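Local structure of acid phosphatase (Bacillus anthracis, 2I33) at residues Y122-K127 with I151-P156; E57-I62 with G117-Y122. The protein probably hydrolyses phosphate monoesters at acidic pH, as a magnesium-binding class C acid phosphatase of the HAD superfamily. All blocks are in the same frame, centred on the assembly; numbering follows the deposited sequence.

Contact 1: residues Y122-K127 with I151-P156; sequences YISNRK and ILLQDP
Tyr122 and Ile123 pair in parallel with Ile151 and Leu152, joining strand 119-125 to the outermost strand, 151-154, of the central sheet. Leu152 grips Tyr122 and Ser124 in turn: its N donates to Tyr122 O (2.8 Å), and its O accepts from Ser124 N (3.2 Å). Beyond Ile123 a beta bulge shifts the register by two, and Gln154 N bonds to Arg126 O instead, at 2.9 Å. An ST turn, Arg126 N to Ser124 OG, shapes this corner; OG reaches it by lying anti to its own backbone N (chi1 163°). On the face that carries Tyr122 and Ile151, Tyr122 CD2 meets Ile151 CG1 obliquely at 3.9 Å, and Leu153 sets CD2 against Ser124 CB (3.7 Å) while its CB comes within 3.3 Å of Arg126 O; helix 131-141 packs on Ile151 and Leu153. On the other face, Ile123 CG1 and Leu152 CD1 meet at 4.2 Å, and both side chains meet helix 162-171. At the C-terminal end of the paired strands the amides of Asn125 and Gln154 stack with planes 14° apart, not hydrogen-bonded to each other: Asn125 OD1 is taken by Arg164 and Gln154 NE2 by Gly160 O. One water donates to both Asn125 O and Gln154 OE1, 2.8 Å from each. The extended Arg126 side chain leads away from strand 151-154 to a salt bridge with Asp67, a magnesium ligand. Strand 119-125, helix 131-141 and strand 151-154 form a beta-alpha-beta unit of the Rossmann-like HAD fold, its strand end turned toward the metal site.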
loop_
_atom_site.group_PDB
_atom_site.type_symbol
_atom_site.label_atom_id
_atom_site.label_comp_id
_atom_site.label_asym_id
_atom_site.label_seq_id
_atom_site.Cartn_x
_atom_site.Cartn_y
_atom_site.Cartn_z
ATOM N N TYR A 122 -17.826 3.386 -12.195
ATOM C CA TYR A 122 -16.978 4.223 -11.358
ATOM C C TYR A 122 -17.872 4.784 -10.262
ATOM O O TYR A 122 -18.617 5.725 -10.489
ATOM C CB TYR A 122 -16.358 5.369 -12.150
ATOM C CG TYR A 122 -15.602 4.937 -13.386
ATOM C CD1 TYR A 122 -14.327 4.453 -13.301
ATOM C CD2 TYR A 122 -16.187 5.017 -14.655
ATOM C CE1 TYR A 122 -13.624 4.075 -14.415
ATOM C CE2 TYR A 122 -15.499 4.623 -15.769
ATOM C CZ TYR A 122 -14.213 4.159 -15.647
ATOM O OH TYR A 122 -13.510 3.775 -16.761
ATOM N N ILE A 123 -17.775 4.216 -9.058
ATOM C CA ILE A 123 -18.574 4.661 -7.930
ATOM C C ILE A 123 -17.640 5.487 -7.057
ATOM O O ILE A 123 -16.755 4.949 -6.430
ATOM C CB ILE A 123 -19.174 3.471 -7.172
ATOM C CG1 ILE A 123 -20.044 2.652 -8.132
ATOM C CG2 ILE A 123 -19.994 3.972 -5.977
ATOM C CD1 ILE A 123 -20.642 1.391 -7.532
ATOM N N SER A 124 -17.893 6.790 -7.017
ATOM C CA SER A 124 -16.979 7.768 -6.438
ATOM C C SER A 124 -17.735 8.765 -5.591
ATOM O O SER A 124 -18.864 9.114 -5.921
ATOM C CB SER A 124 -16.290 8.515 -7.577
ATOM O OG SER A 124 -15.694 9.709 -7.125
ATOM N N ASN A 125 -17.133 9.219 -4.489
ATOM C CA ASN A 125 -17.743 10.241 -3.660
ATOM C C ASN A 125 -17.412 11.689 -4.035
ATOM O O ASN A 125 -17.723 12.615 -3.285
ATOM C CB ASN A 125 -17.513 9.942 -2.179
ATOM C CG ASN A 125 -18.244 8.691 -1.742
ATOM O OD1 ASN A 125 -19.111 8.218 -2.466
ATOM N ND2 ASN A 125 -17.913 8.163 -0.566
ATOM N N ARG A 126 -16.888 11.884 -5.247
ATOM C CA ARG A 126 -17.080 13.177 -5.892
ATOM C C ARG A 126 -18.570 13.488 -5.902
ATOM O O ARG A 126 -19.425 12.578 -5.903
ATOM C CB ARG A 126 -16.537 13.161 -7.307
ATOM C CG ARG A 126 -15.038 13.102 -7.371
ATOM C CD ARG A 126 -14.563 12.765 -8.730
ATOM N NE ARG A 126 -13.114 12.872 -8.741
ATOM C CZ ARG A 126 -12.395 13.581 -9.598
ATOM N NH1 ARG A 126 -12.962 14.250 -10.579
ATOM N NH2 ARG A 126 -11.080 13.648 -9.433
ATOM N N LYS A 127 -18.870 14.779 -5.887
ATOM C CA LYS A 127 -20.235 15.256 -5.834
ATOM C C LYS A 127 -20.862 15.129 -7.217
ATOM O O LYS A 127 -20.207 15.298 -8.229
ATOM C CB LYS A 127 -20.244 16.705 -5.368
ATOM C CG LYS A 127 -19.585 16.924 -3.989
ATOM C CD LYS A 127 -19.569 18.400 -3.579
ATOM C CE LYS A 127 -18.441 19.174 -4.260
ATOM N NZ LYS A 127 -18.269 20.553 -3.716
ATOM N N ILE A 151 -20.602 6.546 -14.421
ATOM C CA ILE A 151 -19.946 7.308 -13.352
ATOM C C ILE A 151 -21.001 7.682 -12.323
ATOM O O ILE A 151 -21.840 8.545 -12.593
ATOM C CB ILE A 151 -19.316 8.577 -13.910
ATOM C CG1 ILE A 151 -18.276 8.255 -14.989
ATOM C CG2 ILE A 151 -18.676 9.381 -12.772
ATOM C CD1 ILE A 151 -17.993 9.422 -15.908
ATOM N N LEU A 152 -20.987 6.991 -11.179
ATOM C CA LEU A 152 -22.047 7.086 -10.178
ATOM C C LEU A 152 -21.496 7.858 -8.999
ATOM O O LEU A 152 -20.819 7.308 -8.135
ATOM C CB LEU A 152 -22.549 5.696 -9.759
ATOM C CG LEU A 152 -22.847 4.750 -10.929
ATOM C CD1 LEU A 152 -23.436 3.421 -10.455
ATOM C CD2 LEU A 152 -23.750 5.434 -11.909
ATOM N N LEU A 153 -21.772 9.156 -8.996
ATOM C CA LEU A 153 -21.221 10.047 -7.986
ATOM C C LEU A 153 -22.156 10.156 -6.800
ATOM O O LEU A 153 -23.288 9.634 -6.832
ATOM C CB LEU A 153 -20.913 11.417 -8.598
ATOM C CG LEU A 153 -19.960 11.393 -9.791
ATOM C CD1 LEU A 153 -19.601 12.797 -10.274
ATOM C CD2 LEU A 153 -18.722 10.613 -9.438
ATOM N N GLN A 154 -21.684 10.830 -5.745
ATOM C CA GLN A 154 -22.426 10.886 -4.486
ATOM C C GLN A 154 -23.420 12.039 -4.438
ATOM O O GLN A 154 -23.082 13.207 -4.665
ATOM C CB GLN A 154 -21.465 10.958 -3.293
ATOM C CG GLN A 154 -22.130 10.699 -1.926
ATOM C CD GLN A 154 -21.105 10.541 -0.818
ATOM O OE1 GLN A 154 -20.252 11.415 -0.628
ATOM N NE2 GLN A 154 -21.136 9.410 -0.121
ATOM N N ASP A 155 -24.663 11.696 -4.130
ATOM C CA ASP A 155 -25.684 12.705 -3.913
ATOM C C ASP A 155 -25.408 13.446 -2.622
ATOM O O ASP A 155 -24.807 12.889 -1.703
ATOM C CB ASP A 155 -27.045 12.029 -3.830
ATOM C CG ASP A 155 -27.490 11.491 -5.158
ATOM O OD1 ASP A 155 -27.576 12.298 -6.106
ATOM O OD2 ASP A 155 -27.750 10.270 -5.261
ATOM N N PRO A 156 -25.840 14.716 -2.541
ATOM C CA PRO A 156 -25.767 15.414 -1.256
ATOM C C PRO A 156 -26.594 14.637 -0.228
ATOM O O PRO A 156 -27.699 14.229 -0.541
ATOM C CB PRO A 156 -26.395 16.780 -1.541
ATOM C CG PRO A 156 -26.529 16.891 -3.019
ATOM C CD PRO A 156 -26.440 15.530 -3.612
HETATM O O HOH W 1 -19.783 13.876 -1.956
#

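Contact 2: residues E57-I62 with G117-Y122; sequences EKKPAI and GVDIYY
Ile62 and Val118 meet at about a right angle in the apolar centre, Ile62 CG2 lying 4.2 Å from Val118 CG1. The other branch, Ile62 CG1, sits between the backbone N and the carbonyl carbon (chi1 66°) and runs beside Ile120, pointing the same way, with the two CG1 atoms 4.1 Å apart. Val118 also packs on the strand before Ile62: its CG2 touches Pro60 CG at 4.0 Å, and its CG1 lies against Pro60 O and Ala61 CA. On the opposite face of the sheet Ala61 CB meets the edge of the Tyr121 ring, in its plane, 3.9 Å from CE2. Between these two faces the backbones pair in parallel, Ala61 with Asp119 and Ile62 with Ile120. Ile62 is held at both ends, its N donating to Asp119 O and its O accepting from Tyr121 N, each at 2.9 Å. Toward the start of the strands the pairing slackens, and Asp119 N reaches Pro60 O only weakly. Here the edge becomes polar: Lys59, whose chain bends about CB-CG (chi2 71°) and again about CD-CE (chi4 -55°), crosses the Asp119 side chain at about a right angle and brings NZ to OD2 in a 2.8 Å salt bridge, approaching from above the carboxylate plane. The same oxygen accepts from His172 NE2, so two nitrogens share it. Lys59 CE rests on Gly117 O, where a Schellman motif ends helix 106-115. That helix and helix 31-54 pack over Ile62 and Val118, while strand 172-179 flanks strand 59-64 on its other side and His172 meets the Tyr121 ring edge-to-face.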
loop_
_atom_site.group_PDB
_atom_site.type_symbol
_atom_site.label_atom_id
_atom_site.label_comp_id
_atom_site.label_asym_id
_atom_site.label_seq_id
_atom_site.Cartn_x
_atom_site.Cartn_y
_atom_site.Cartn_z
ATOM N N GLU A 57 -24.440 -15.195 -13.358
ATOM C CA GLU A 57 -25.870 -15.284 -13.621
ATOM C C GLU A 57 -26.257 -14.056 -14.426
ATOM O O GLU A 57 -26.949 -14.156 -15.419
ATOM N N LYS A 58 -25.769 -12.889 -13.994
ATOM C CA LYS A 58 -26.046 -11.633 -14.687
ATOM C C LYS A 58 -24.808 -11.135 -15.430
ATOM O O LYS A 58 -23.700 -11.635 -15.241
ATOM C CB LYS A 58 -26.490 -10.551 -13.695
ATOM C CG LYS A 58 -27.672 -10.896 -12.803
ATOM C CD LYS A 58 -27.947 -9.710 -11.846
ATOM C CE LYS A 58 -29.163 -9.986 -10.976
ATOM N NZ LYS A 58 -29.328 -9.025 -9.844
ATOM N N LYS A 59 -25.027 -10.122 -16.256
ATOM C CA LYS A 59 -23.984 -9.459 -17.009
ATOM C C LYS A 59 -22.866 -9.076 -16.034
ATOM O O LYS A 59 -23.133 -8.507 -14.993
ATOM C CB LYS A 59 -24.599 -8.234 -17.663
ATOM C CG LYS A 59 -23.686 -7.220 -18.286
ATOM C CD LYS A 59 -23.033 -7.684 -19.558
ATOM C CE LYS A 59 -22.422 -6.499 -20.287
ATOM N NZ LYS A 59 -23.448 -5.456 -20.510
ATOM N N PRO A 60 -21.615 -9.442 -16.340
ATOM C CA PRO A 60 -20.583 -9.068 -15.384
ATOM C C PRO A 60 -20.312 -7.564 -15.329
ATOM O O PRO A 60 -20.375 -6.862 -16.343
ATOM C CB PRO A 60 -19.339 -9.820 -15.884
ATOM C CG PRO A 60 -19.635 -10.163 -17.294
ATOM C CD PRO A 60 -21.094 -10.232 -17.467
ATOM N N ALA A 61 -19.972 -7.087 -14.139
ATOM C CA ALA A 61 -19.463 -5.730 -13.973
ATOM C C ALA A 61 -18.302 -5.703 -12.999
ATOM O O ALA A 61 -18.098 -6.633 -12.223
ATOM C CB ALA A 61 -20.525 -4.800 -13.476
ATOM N N ILE A 62 -17.544 -4.635 -13.082
ATOM C CA ILE A 62 -16.616 -4.283 -12.021
ATOM C C ILE A 62 -16.921 -2.873 -11.569
ATOM O O ILE A 62 -17.542 -2.084 -12.296
ATOM C CB ILE A 62 -15.143 -4.382 -12.453
ATOM C CG1 ILE A 62 -14.820 -3.336 -13.521
ATOM C CG2 ILE A 62 -14.838 -5.825 -12.899
ATOM C CD1 ILE A 62 -13.355 -3.283 -13.839
ATOM N N GLY A 117 -16.041 -7.190 -22.762
ATOM C CA GLY A 117 -17.456 -6.926 -22.730
ATOM C C GLY A 117 -18.025 -6.708 -21.341
ATOM O O GLY A 117 -19.254 -6.777 -21.155
ATOM N N VAL A 118 -17.145 -6.443 -20.386
ATOM C CA VAL A 118 -17.520 -6.270 -18.993
ATOM C C VAL A 118 -17.793 -4.783 -18.758
ATOM O O VAL A 118 -16.963 -3.916 -19.073
ATOM C CB VAL A 118 -16.409 -6.791 -18.051
ATOM C CG1 VAL A 118 -16.689 -6.435 -16.582
ATOM C CG2 VAL A 118 -16.208 -8.298 -18.221
ATOM N N ASP A 119 -18.936 -4.503 -18.161
ATOM C CA ASP A 119 -19.279 -3.147 -17.797
ATOM C C ASP A 119 -18.462 -2.638 -16.611
ATOM O O ASP A 119 -18.159 -3.370 -15.673
ATOM C CB ASP A 119 -20.777 -3.017 -17.478
ATOM C CG ASP A 119 -21.647 -2.961 -18.731
ATOM O OD1 ASP A 119 -21.162 -2.408 -19.749
ATOM O OD2 ASP A 119 -22.818 -3.439 -18.679
ATOM N N ILE A 120 -18.118 -1.361 -16.681
ATOM C CA ILE A 120 -17.359 -0.692 -15.635
ATOM C C ILE A 120 -18.241 0.346 -14.978
ATOM O O ILE A 120 -18.886 1.148 -15.661
ATOM C CB ILE A 120 -16.148 0.014 -16.257
ATOM C CG1 ILE A 120 -15.249 -1.041 -16.926
ATOM C CG2 ILE A 120 -15.404 0.854 -15.229
ATOM C CD1 ILE A 120 -14.287 -0.456 -17.919
ATOM N N TYR A 121 -18.266 0.346 -13.644
ATOM C CA TYR A 121 -18.924 1.405 -12.883
ATOM C C TYR A 121 -17.937 2.085 -11.994
ATOM O O TYR A 121 -17.251 1.445 -11.214
ATOM C CB TYR A 121 -20.091 0.878 -12.088
ATOM C CG TYR A 121 -21.094 0.420 -13.092
ATOM C CD1 TYR A 121 -21.951 1.324 -13.692
ATOM C CD2 TYR A 121 -21.105 -0.897 -13.538
ATOM C CE1 TYR A 121 -22.831 0.916 -14.684
ATOM C CE2 TYR A 121 -21.960 -1.312 -14.502
ATOM C CZ TYR A 121 -22.825 -0.415 -15.077
ATOM O OH TYR A 121 -23.689 -0.868 -16.051
ATOM N N TYR A 122 -17.826 3.386 -12.195
ATOM C CA TYR A 122 -16.978 4.223 -11.358
ATOM C C TYR A 122 -17.872 4.784 -10.262
ATOM O O TYR A 122 -18.617 5.725 -10.489
ATOM C CB TYR A 122 -16.358 5.369 -12.150
ATOM C CG TYR A 122 -15.602 4.937 -13.386
ATOM C CD1 TYR A 122 -14.327 4.453 -13.301
ATOM C CD2 TYR A 122 -16.187 5.017 -14.655
ATOM C CE1 TYR A 122 -13.624 4.075 -14.415
ATOM C CE2 TYR A 122 -15.499 4.623 -15.769
ATOM C CZ TYR A 122 -14.213 4.159 -15.647
ATOM O OH TYR A 122 -13.510 3.775 -16.761
#

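Overall arrangement
Both contacts lie along strand 119-125 of one parallel sheet. Contact 2 pairs its beginning with strand 59-64 on one side; contact 1 pairs its end with strand 151-154 on the other. They share Tyr122 and touch where Leu152 CD1 packs on Tyr121 CD1, at 4.1 Å. Contact 1 is the more buried and lies nearer the chain centre, with Arg126 reaching the magnesium ligand Asp67. Contact 2 is only partly buried, with the Lys59-Asp119 salt bridge at one end of a mostly aliphatic packing. Regular parallel pairing dominates contact 2, whereas in contact 1 a bulge shifts the register, beside an ST turn, as the strand nears the metal.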